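Local coordinates for protein 2-dehydropantoate 2-reductase (PDB 3HN2) that probably catalyses the NADPH-dependent reduction of 2-dehydropantoate (ketopantoate) to (R)-pantoate, the second step of pantoate formation in pantothenate biosynthesis, at residues L20-E26 with M165-V171; L44-N50 with G136-G142. One frame throughout, in Å; residues are numbered along the deposited sequence.

Interaction 1. Residues L20-E26 with M165-V171; sequences LLQRSGE and MFRQAGV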
ATOM      1  N   LEU A  20     -21.347  -6.556  -6.921  1.00 51.44           N
ATOM      2  CA  LEU A  20     -20.735  -6.006  -8.124  1.00 55.12           C
ATOM      3  C   LEU A  20     -21.107  -6.835  -9.353  1.00 57.58           C
ATOM      4  O   LEU A  20     -21.280  -6.288 -10.447  1.00 62.27           O
ATOM      5  CB  LEU A  20     -19.211  -5.913  -7.986  1.00 51.80           C
ATOM      6  CG  LEU A  20     -18.591  -4.934  -6.980  1.00 61.52           C
ATOM      7  CD1 LEU A  20     -17.083  -5.048  -7.043  1.00 68.27           C
ATOM      8  CD2 LEU A  20     -19.019  -3.486  -7.199  1.00 53.68           C
ATOM      9  N   LEU A  21     -21.237  -8.147  -9.160  1.00 57.78           N
ATOM     10  CA  LEU A  21     -21.628  -9.051 -10.241  1.00 56.79           C
ATOM     11  C   LEU A  21     -23.032  -8.782 -10.783  1.00 58.07           C
ATOM     12  O   LEU A  21     -23.202  -8.672 -11.995  1.00 63.75           O
ATOM     13  CB  LEU A  21     -21.459 -10.518  -9.835  1.00 52.41           C
ATOM     14  CG  LEU A  21     -20.041 -11.094  -9.936  1.00 58.44           C
ATOM     15  CD1 LEU A  21     -19.897 -12.319  -9.047  1.00 62.35           C
ATOM     16  CD2 LEU A  21     -19.633 -11.418 -11.376  1.00 60.06           C
ATOM     17  N   GLN A  22     -24.027  -8.639  -9.906  1.00 56.68           N
ATOM     18  CA  GLN A  22     -25.383  -8.328 -10.378  1.00 59.10           C
ATOM     19  C   GLN A  22     -25.573  -6.867 -10.798  1.00 56.72           C
ATOM     20  O   GLN A  22     -26.460  -6.573 -11.601  1.00 57.61           O
ATOM     21  CB  GLN A  22     -26.472  -8.777  -9.390  1.00 61.57           C
ATOM     22  CG  GLN A  22     -26.832  -7.790  -8.294  1.00 60.79           C
ATOM     23  CD  GLN A  22     -28.139  -8.141  -7.598  1.00 60.23           C
ATOM     24  OE1 GLN A  22     -29.086  -7.359  -7.615  1.00 65.78           O
ATOM     25  NE2 GLN A  22     -28.195  -9.320  -6.987  1.00 61.37           N
ATOM     26  N   ARG A  23     -24.735  -5.967 -10.274  1.00 55.87           N
ATOM     27  CA  ARG A  23     -24.767  -4.549 -10.655  1.00 53.48           C
ATOM     28  C   ARG A  23     -24.435  -4.379 -12.132  1.00 54.80           C
ATOM     29  O   ARG A  23     -24.917  -3.450 -12.774  1.00 57.87           O
ATOM     30  CB  ARG A  23     -23.801  -3.730  -9.798  1.00 56.79           C
ATOM     31  CG  ARG A  23     -24.142  -2.248  -9.675  1.00 57.06           C
ATOM     32  CD  ARG A  23     -23.291  -1.371 -10.586  1.00 62.93           C
ATOM     33  NE  ARG A  23     -21.871  -1.409 -10.237  1.00 78.93           N
ATOM     34  CZ  ARG A  23     -21.277  -0.585  -9.376  1.00 77.71           C
ATOM     35  NH1 ARG A  23     -19.977  -0.707  -9.135  1.00 66.76           N
ATOM     36  NH2 ARG A  23     -21.975   0.358  -8.754  1.00 77.69           N
ATOM     37  N   SER A  24     -23.617  -5.290 -12.659  1.00 58.84           N
ATOM     38  CA  SER A  24     -23.321  -5.354 -14.089  1.00 57.64           C
ATOM     39  C   SER A  24     -24.169  -6.417 -14.810  1.00 59.31           C
ATOM     40  O   SER A  24     -23.831  -6.859 -15.910  1.00 60.51           O
ATOM     41  CB  SER A  24     -21.833  -5.610 -14.307  1.00 56.43           C
ATOM     42  OG  SER A  24     -21.422  -6.746 -13.579  1.00 49.09           O
ATOM     43  N   GLY A  25     -25.268  -6.819 -14.181  1.00 60.60           N
ATOM     44  CA  GLY A  25     -26.269  -7.653 -14.835  1.00 67.59           C
ATOM     45  C   GLY A  25     -25.903  -9.117 -14.953  1.00 69.81           C
ATOM     46  O   GLY A  25     -25.806  -9.658 -16.056  1.00 68.42           O
ATOM     47  N   GLU A  26     -25.692  -9.753 -13.807  1.00 71.59           N
ATOM     48  CA  GLU A  26     -25.491 -11.188 -13.760  1.00 73.04           C
ATOM     49  C   GLU A  26     -26.572 -11.758 -12.856  1.00 74.42           C
ATOM     50  O   GLU A  26     -27.003 -11.097 -11.903  1.00 75.29           O
ATOM     51  CB  GLU A  26     -24.100 -11.521 -13.225  1.00 73.38           C
ATOM     52  CG  GLU A  26     -23.303 -12.490 -14.089  1.00 79.87           C
ATOM     53  CD  GLU A  26     -22.708 -11.848 -15.339  1.00 82.97           C
ATOM     54  OE1 GLU A  26     -22.650 -12.525 -16.389  1.00 79.45           O
ATOM     55  OE2 GLU A  26     -22.292 -10.672 -15.271  1.00 94.85           O
ATOM     56  N   MET A 165     -15.567 -11.676 -17.166  1.00 45.89           N
ATOM     57  CA  MET A 165     -16.782 -11.463 -16.379  1.00 45.09           C
ATOM     58  C   MET A 165     -16.546 -10.556 -15.162  1.00 41.07           C
ATOM     59  O   MET A 165     -17.355  -9.670 -14.887  1.00 39.95           O
ATOM     60  CB  MET A 165     -17.370 -12.812 -15.942  1.00 39.64           C
ATOM     61  CG  MET A 165     -18.687 -12.718 -15.197  1.00 28.68           C
ATOM     62  SD  MET A 165     -18.892 -14.083 -14.049  1.00 53.79           S
ATOM     63  CE  MET A 165     -19.649 -15.307 -15.127  1.00 62.77           C
ATOM     64  N   PHE A 166     -15.441 -10.779 -14.450  1.00 41.70           N
ATOM     65  CA  PHE A 166     -15.065  -9.909 -13.325  1.00 51.79           C
ATOM     66  C   PHE A 166     -14.650  -8.505 -13.751  1.00 46.83           C
ATOM     67  O   PHE A 166     -15.064  -7.535 -13.130  1.00 47.47           O
ATOM     68  CB  PHE A 166     -13.963 -10.530 -12.470  1.00 52.78           C
ATOM     69  CG  PHE A 166     -14.462 -11.527 -11.466  1.00 54.08           C
ATOM     70  CD1 PHE A 166     -15.180 -11.109 -10.351  1.00 43.17           C
ATOM     71  CD2 PHE A 166     -14.199 -12.881 -11.627  1.00 41.69           C
ATOM     72  CE1 PHE A 166     -15.639 -12.026  -9.415  1.00 51.10           C
ATOM     73  CE2 PHE A 166     -14.650 -13.804 -10.696  1.00 59.62           C
ATOM     74  CZ  PHE A 166     -15.370 -13.376  -9.586  1.00 53.89           C
ATOM     75  N   ARG A 167     -13.837  -8.411 -14.806  1.00 50.53           N
ATOM     76  CA  ARG A 167     -13.366  -7.123 -15.340  1.00 46.39           C
ATOM     77  C   ARG A 167     -14.500  -6.244 -15.863  1.00 54.10           C
ATOM     78  O   ARG A 167     -14.451  -5.021 -15.725  1.00 61.92           O
ATOM     79  CB  ARG A 167     -12.304  -7.325 -16.423  1.00 41.21           C
ATOM     80  CG  ARG A 167     -10.926  -7.727 -15.890  1.00 43.61           C
ATOM     81  CD  ARG A 167      -9.850  -7.685 -16.978  1.00 43.57           C
ATOM     82  NE  ARG A 167     -10.089  -8.662 -18.045  1.00 41.13           N
ATOM     83  CZ  ARG A 167      -9.441  -9.818 -18.186  1.00 55.35           C
ATOM     84  NH1 ARG A 167      -9.747 -10.629 -19.193  1.00 67.80           N
ATOM     85  NH2 ARG A 167      -8.489 -10.172 -17.334  1.00 46.73           N
ATOM     86  N   GLN A 168     -15.519  -6.881 -16.446  1.00 59.68           N
ATOM     87  CA  GLN A 168     -16.765  -6.218 -16.849  1.00 58.32           C
ATOM     88  C   GLN A 168     -17.508  -5.608 -15.663  1.00 55.97           C
ATOM     89  O   GLN A 168     -18.193  -4.592 -15.805  1.00 55.56           O
ATOM     90  CB  GLN A 168     -17.688  -7.215 -17.551  1.00 61.73           C
ATOM     91  CG  GLN A 168     -17.383  -7.435 -19.025  1.00 80.98           C
ATOM     92  CD  GLN A 168     -17.934  -6.333 -19.907  1.00 92.88           C
ATOM     93  OE1 GLN A 168     -19.111  -5.976 -19.813  1.00100.67           O
ATOM     94  NE2 GLN A 168     -17.087  -5.791 -20.776  1.00 91.08           N
ATOM     95  N   ALA A 169     -17.364  -6.239 -14.500  1.00 54.18           N
ATOM     96  CA  ALA A 169     -18.030  -5.814 -13.276  1.00 48.65           C
ATOM     97  C   ALA A 169     -17.211  -4.782 -12.507  1.00 44.38           C
ATOM     98  O   ALA A 169     -17.645  -4.300 -11.466  1.00 40.90           O
ATOM     99  CB  ALA A 169     -18.332  -7.022 -12.398  1.00 47.09           C
ATOM    100  N   GLY A 170     -16.031  -4.447 -13.024  1.00 48.32           N
ATOM    101  CA  GLY A 170     -15.180  -3.423 -12.418  1.00 53.28           C
ATOM    102  C   GLY A 170     -14.182  -3.968 -11.416  1.00 58.67           C
ATOM    103  O   GLY A 170     -13.623  -3.212 -10.612  1.00 54.28           O
ATOM    104  N   VAL A 171     -13.967  -5.283 -11.460  1.00 57.35           N
ATOM    105  CA  VAL A 171     -12.978  -5.946 -10.613  1.00 56.74           C
ATOM    106  C   VAL A 171     -11.696  -6.127 -11.422  1.00 55.27           C
ATOM    107  O   VAL A 171     -11.725  -6.691 -12.518  1.00 55.68           O
ATOM    108  CB  VAL A 171     -13.491  -7.322 -10.087  1.00 58.67           C
ATOM    109  CG1 VAL A 171     -12.477  -7.971  -9.141  1.00 47.26           C
ATOM    110  CG2 VAL A 171     -14.831  -7.165  -9.384  1.00 62.94           C
TER
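Both segments are the C-terminal ends of helices, 14-23 and 157-168, running out into turns, and their backbones come closest where Ser24 and Ala169 lie with CA atoms 5.4 Å apart. Helix 157-168 closes with a Schellman motif: Val171 N bonds to Phe166 O at 3.0 Å and Gly170 N to Arg167 O at 3.2 Å, with Gly170 at positive phi (92°), where a CB would collide with the preceding carbonyl. Ser24 is the first residue to leave helical geometry in the other segment, and Gly25, also at positive phi, turns the chain toward strand 28-31. The small methyl of Ala169 is what permits the close approach: its CB sits 3.6 Å from Leu20 O and 3.3 Å from Ser24 OG. Ser24 OG lies 3.2 Å from Leu20 O and 3.1 Å from Leu21 O, and its one proton can serve either. Around the alanine, Leu20 CD1 meets Val171 CG2 at 3.9 Å, Leu21 CD2 touches Met165 SD at 3.8 Å, and Leu21 CD1 approaches Phe166 CE1 at 4.3 Å. The carboxyl carbon Glu26 CD packs on Met165 CG (4.1 Å). Phe166 and Val171 continue onto strand 142-150, and Leu21 onto Val28, so the contact joins the first helix of the Rossmann-type domain, which follows its glycine-rich turn, to helix 157-168, which links strand 142-150 to the outermost strand 173-175 of the main sheet. With dispersion and close fit as its only evident forces, the association depends on shape rather than on directional bonds.

Interaction 2. Residues L44-N50 with G136-G142; sequences LKVFSIN and GEVHHLG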
ATOM      1  N   LEU A  44     -29.390  -4.860   0.107  1.00 84.87           N
ATOM      2  CA  LEU A  44     -28.098  -4.557   0.726  1.00 84.40           C
ATOM      3  C   LEU A  44     -27.458  -3.270   0.202  1.00 82.56           C
ATOM      4  O   LEU A  44     -27.584  -2.928  -0.976  1.00 84.20           O
ATOM      5  CB  LEU A  44     -27.135  -5.753   0.655  1.00 85.27           C
ATOM      6  CG  LEU A  44     -26.675  -6.358  -0.674  1.00 82.38           C
ATOM      7  CD1 LEU A  44     -25.312  -5.830  -1.071  1.00 82.07           C
ATOM      8  CD2 LEU A  44     -26.643  -7.870  -0.575  1.00 87.15           C
ATOM      9  N   LYS A  45     -26.780  -2.565   1.104  1.00 79.19           N
ATOM     10  CA  LYS A  45     -26.093  -1.323   0.780  1.00 76.74           C
ATOM     11  C   LYS A  45     -24.592  -1.561   0.745  1.00 73.63           C
ATOM     12  O   LYS A  45     -24.020  -2.094   1.696  1.00 76.70           O
ATOM     13  CB  LYS A  45     -26.410  -0.241   1.817  1.00 78.26           C
ATOM     14  CG  LYS A  45     -27.890   0.032   2.034  1.00 84.12           C
ATOM     15  CD  LYS A  45     -28.092   1.411   2.639  1.00 91.00           C
ATOM     16  CE  LYS A  45     -29.530   1.877   2.492  1.00 94.12           C
ATOM     17  NZ  LYS A  45     -29.670   3.328   2.790  1.00 86.08           N
ATOM     18  N   VAL A  46     -23.955  -1.173  -0.356  1.00 68.49           N
ATOM     19  CA  VAL A  46     -22.502  -1.268  -0.468  1.00 60.91           C
ATOM     20  C   VAL A  46     -21.891   0.119  -0.363  1.00 55.11           C
ATOM     21  O   VAL A  46     -22.177   1.000  -1.171  1.00 51.30           O
ATOM     22  CB  VAL A  46     -22.051  -1.959  -1.781  1.00 59.39           C
ATOM     23  CG1 VAL A  46     -20.533  -1.953  -1.910  1.00 46.23           C
ATOM     24  CG2 VAL A  46     -22.561  -3.383  -1.831  1.00 62.72           C
ATOM     25  N   PHE A  47     -21.061   0.305   0.654  1.00 54.40           N
ATOM     26  CA  PHE A  47     -20.308   1.536   0.816  1.00 55.73           C
ATOM     27  C   PHE A  47     -18.878   1.282   0.366  1.00 58.25           C
ATOM     28  O   PHE A  47     -18.228   0.355   0.838  1.00 58.42           O
ATOM     29  CB  PHE A  47     -20.366   2.025   2.267  1.00 50.86           C
ATOM     30  CG  PHE A  47     -21.766   2.183   2.793  1.00 53.78           C
ATOM     31  CD1 PHE A  47     -22.315   1.227   3.640  1.00 66.25           C
ATOM     32  CD2 PHE A  47     -22.543   3.277   2.427  1.00 59.12           C
ATOM     33  CE1 PHE A  47     -23.616   1.364   4.122  1.00 70.64           C
ATOM     34  CE2 PHE A  47     -23.844   3.424   2.905  1.00 60.03           C
ATOM     35  CZ  PHE A  47     -24.379   2.466   3.754  1.00 66.19           C
ATOM     36  N   SER A  48     -18.409   2.092  -0.577  1.00 61.53           N
ATOM     37  CA  SER A  48     -17.066   1.938  -1.119  1.00 65.73           C
ATOM     38  C   SER A  48     -16.279   3.235  -1.064  1.00 64.98           C
ATOM     39  O   SER A  48     -16.835   4.314  -0.856  1.00 66.29           O
ATOM     40  CB  SER A  48     -17.122   1.450  -2.570  1.00 65.06           C
ATOM     41  OG  SER A  48     -17.515   0.095  -2.645  1.00 80.75           O
ATOM     42  N   ILE A  49     -14.972   3.111  -1.255  1.00 62.14           N
ATOM     43  CA  ILE A  49     -14.113   4.253  -1.510  1.00 64.32           C
ATOM     44  C   ILE A  49     -14.324   4.718  -2.954  1.00 66.82           C
ATOM     45  O   ILE A  49     -14.068   5.878  -3.291  1.00 66.24           O
ATOM     46  CB  ILE A  49     -12.636   3.903  -1.269  1.00 65.45           C
ATOM     47  CG1 ILE A  49     -12.311   2.518  -1.845  1.00 56.41           C
ATOM     48  CG2 ILE A  49     -12.326   3.944   0.224  1.00 65.87           C
ATOM     49  CD1 ILE A  49     -10.874   2.342  -2.259  1.00 51.75           C
ATOM     50  N   ASN A  50     -14.803   3.799  -3.792  1.00 65.90           N
ATOM     51  CA  ASN A  50     -15.104   4.059  -5.193  1.00 64.38           C
ATOM     52  C   ASN A  50     -16.564   4.465  -5.410  1.00 67.73           C
ATOM     53  O   ASN A  50     -17.168   4.111  -6.425  1.00 67.97           O
ATOM     54  CB  ASN A  50     -14.784   2.817  -6.033  1.00 61.58           C
ATOM     55  CG  ASN A  50     -13.337   2.377  -5.911  1.00 62.49           C
ATOM     56  OD1 ASN A  50     -12.458   3.164  -5.559  1.00 58.75           O
ATOM     57  ND2 ASN A  50     -13.083   1.108  -6.213  1.00 57.98           N
ATOM     58  N   GLY A 136     -26.672  -6.476   6.264  1.00 79.92           N
ATOM     59  CA  GLY A 136     -26.988  -6.020   4.915  1.00 78.53           C
ATOM     60  C   GLY A 136     -26.238  -4.757   4.537  1.00 78.99           C
ATOM     61  O   GLY A 136     -26.708  -3.972   3.713  1.00 79.99           O
ATOM     62  N   GLU A 137     -25.077  -4.552   5.156  1.00 78.28           N
ATOM     63  CA  GLU A 137     -24.206  -3.426   4.825  1.00 76.84           C
ATOM     64  C   GLU A 137     -22.764  -3.892   4.638  1.00 76.90           C
ATOM     65  O   GLU A 137     -22.138  -4.417   5.564  1.00 78.80           O
ATOM     66  CB  GLU A 137     -24.293  -2.319   5.884  1.00 76.39           C
ATOM     67  CG  GLU A 137     -25.567  -1.476   5.805  1.00 77.17           C
ATOM     68  CD  GLU A 137     -25.558  -0.267   6.730  1.00 79.33           C
ATOM     69  OE1 GLU A 137     -24.543  -0.030   7.422  1.00 78.46           O
ATOM     70  OE2 GLU A 137     -26.577   0.456   6.759  1.00 81.95           O
ATOM     71  N   VAL A 138     -22.258  -3.705   3.422  1.00 73.75           N
ATOM     72  CA  VAL A 138     -20.897  -4.090   3.061  1.00 71.41           C
ATOM     73  C   VAL A 138     -20.041  -2.837   2.927  1.00 67.32           C
ATOM     74  O   VAL A 138     -20.424  -1.895   2.232  1.00 64.94           O
ATOM     75  CB  VAL A 138     -20.867  -4.851   1.714  1.00 73.37           C
ATOM     76  CG1 VAL A 138     -19.554  -5.605   1.548  1.00 74.15           C
ATOM     77  CG2 VAL A 138     -22.046  -5.801   1.604  1.00 78.79           C
ATOM     78  N   HIS A 139     -18.888  -2.827   3.591  1.00 69.59           N
ATOM     79  CA  HIS A 139     -17.947  -1.708   3.487  1.00 72.96           C
ATOM     80  C   HIS A 139     -16.677  -2.148   2.764  1.00 69.60           C
ATOM     81  O   HIS A 139     -16.049  -3.130   3.154  1.00 70.19           O
ATOM     82  CB  HIS A 139     -17.606  -1.129   4.866  1.00 71.48           C
ATOM     83  CG  HIS A 139     -18.749  -0.429   5.535  1.00 75.83           C
ATOM     84  ND1 HIS A 139     -19.908  -1.075   5.907  1.00 69.30           N
ATOM     85  CD2 HIS A 139     -18.901   0.861   5.918  1.00 83.62           C
ATOM     86  CE1 HIS A 139     -20.729  -0.212   6.476  1.00 74.06           C
ATOM     87  NE2 HIS A 139     -20.141   0.970   6.497  1.00 79.26           N
ATOM     88  N   HIS A 140     -16.322  -1.424   1.706  1.00 64.47           N
ATOM     89  CA  HIS A 140     -15.130  -1.709   0.909  1.00 60.43           C
ATOM     90  C   HIS A 140     -14.123  -0.579   1.073  1.00 57.17           C
ATOM     91  O   HIS A 140     -14.331   0.530   0.579  1.00 62.98           O
ATOM     92  CB  HIS A 140     -15.512  -1.911  -0.562  1.00 59.36           C
ATOM     93  CG  HIS A 140     -14.370  -1.765  -1.524  1.00 59.10           C
ATOM     94  ND1 HIS A 140     -14.342  -0.791  -2.499  1.00 49.87           N
ATOM     95  CD2 HIS A 140     -13.219  -2.466  -1.660  1.00 47.20           C
ATOM     96  CE1 HIS A 140     -13.226  -0.903  -3.199  1.00 45.54           C
ATOM     97  NE2 HIS A 140     -12.527  -1.910  -2.708  1.00 46.28           N
ATOM     98  N   LEU A 141     -13.030  -0.875   1.771  1.00 55.84           N
ATOM     99  CA  LEU A 141     -12.064   0.150   2.178  1.00 61.82           C
ATOM    100  C   LEU A 141     -10.882   0.297   1.222  1.00 58.28           C
ATOM    101  O   LEU A 141     -10.169   1.304   1.266  1.00 61.47           O
ATOM    102  CB  LEU A 141     -11.562  -0.113   3.606  1.00 60.77           C
ATOM    103  CG  LEU A 141     -12.579  -0.422   4.714  1.00 67.08           C
ATOM    104  CD1 LEU A 141     -11.857  -0.665   6.036  1.00 66.36           C
ATOM    105  CD2 LEU A 141     -13.638   0.677   4.861  1.00 58.09           C
ATOM    106  N   GLY A 142     -10.678  -0.704   0.369  1.00 51.59           N
ATOM    107  CA  GLY A 142      -9.573  -0.693  -0.587  1.00 51.58           C
ATOM    108  C   GLY A 142      -9.426  -1.964  -1.401  1.00 52.07           C
ATOM    109  O   GLY A 142     -10.034  -2.989  -1.083  1.00 49.14           O
TER
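Four strong backbone hydrogen bonds join strands 44-48 and 137-140 in parallel register: Lys45 N to Gly136 O (3.0 Å), Val138 N to Lys45 O (2.9 Å), Phe47 N to Val138 O (2.8 Å) and His140 N to Phe47 O (2.7 Å). Lys45 and Phe47 thus each use both NH and CO across this seam. Val46 turns its backbone the other way, pairing with Phe53, as Leu44 does with Leu55; Ser48 N, facing away too, bonds to Asp52 OD2. Strand 44-48 is accordingly the middle of a small three-stranded mixed sheet, separate from the main Rossmann-type sheet; its Leu44, Val46 and Val138 face packs on helix 14-23, and Leu44 CD1 meets Val138 CG2 at 4.2 Å. On the Lys45, Phe47 face, Phe47 CD1 lies 3.6 Å from His139 CE1, over the imidazole. Beyond His140 the pairing weakens: Ile49 N reaches His140 O at 3.2 Å in a bent, weak bond. The His140 ring receives a weak bond at ND1 from Ser48 OG (3.3 Å), its NE2 is bonded to Ala143 O, and it stacks on Tyr16. Leu141 and Gly142 form a classic beta bulge opposite Cys129, and Asn50 OD1 accepts from Asn205 of the second subunit.

How the interactions relate
Helix 14-23 is common to both contacts: its C-terminal end packs against helix 157-168 in interaction 1, while Leu15, Tyr16 and Ala19, earlier along it, lie beneath the small sheet of interaction 2. Phe53, on the third strand of that sheet, is a further bridge, touching Leu20 and pairing with Val46. Their centres are 15 Å apart, and their nearest atoms, about 6 Å apart, do not touch. Each is partly buried; in interaction 2 Leu44, Val46 and Val138 are buried against helix 14-23, while Lys45 is exposed on the opposite face. Interaction 1 is side-chain packing between helix ends, whereas interaction 2 is backbone pairing between strands and, at Ile49 and Asn50, reaches the second subunit.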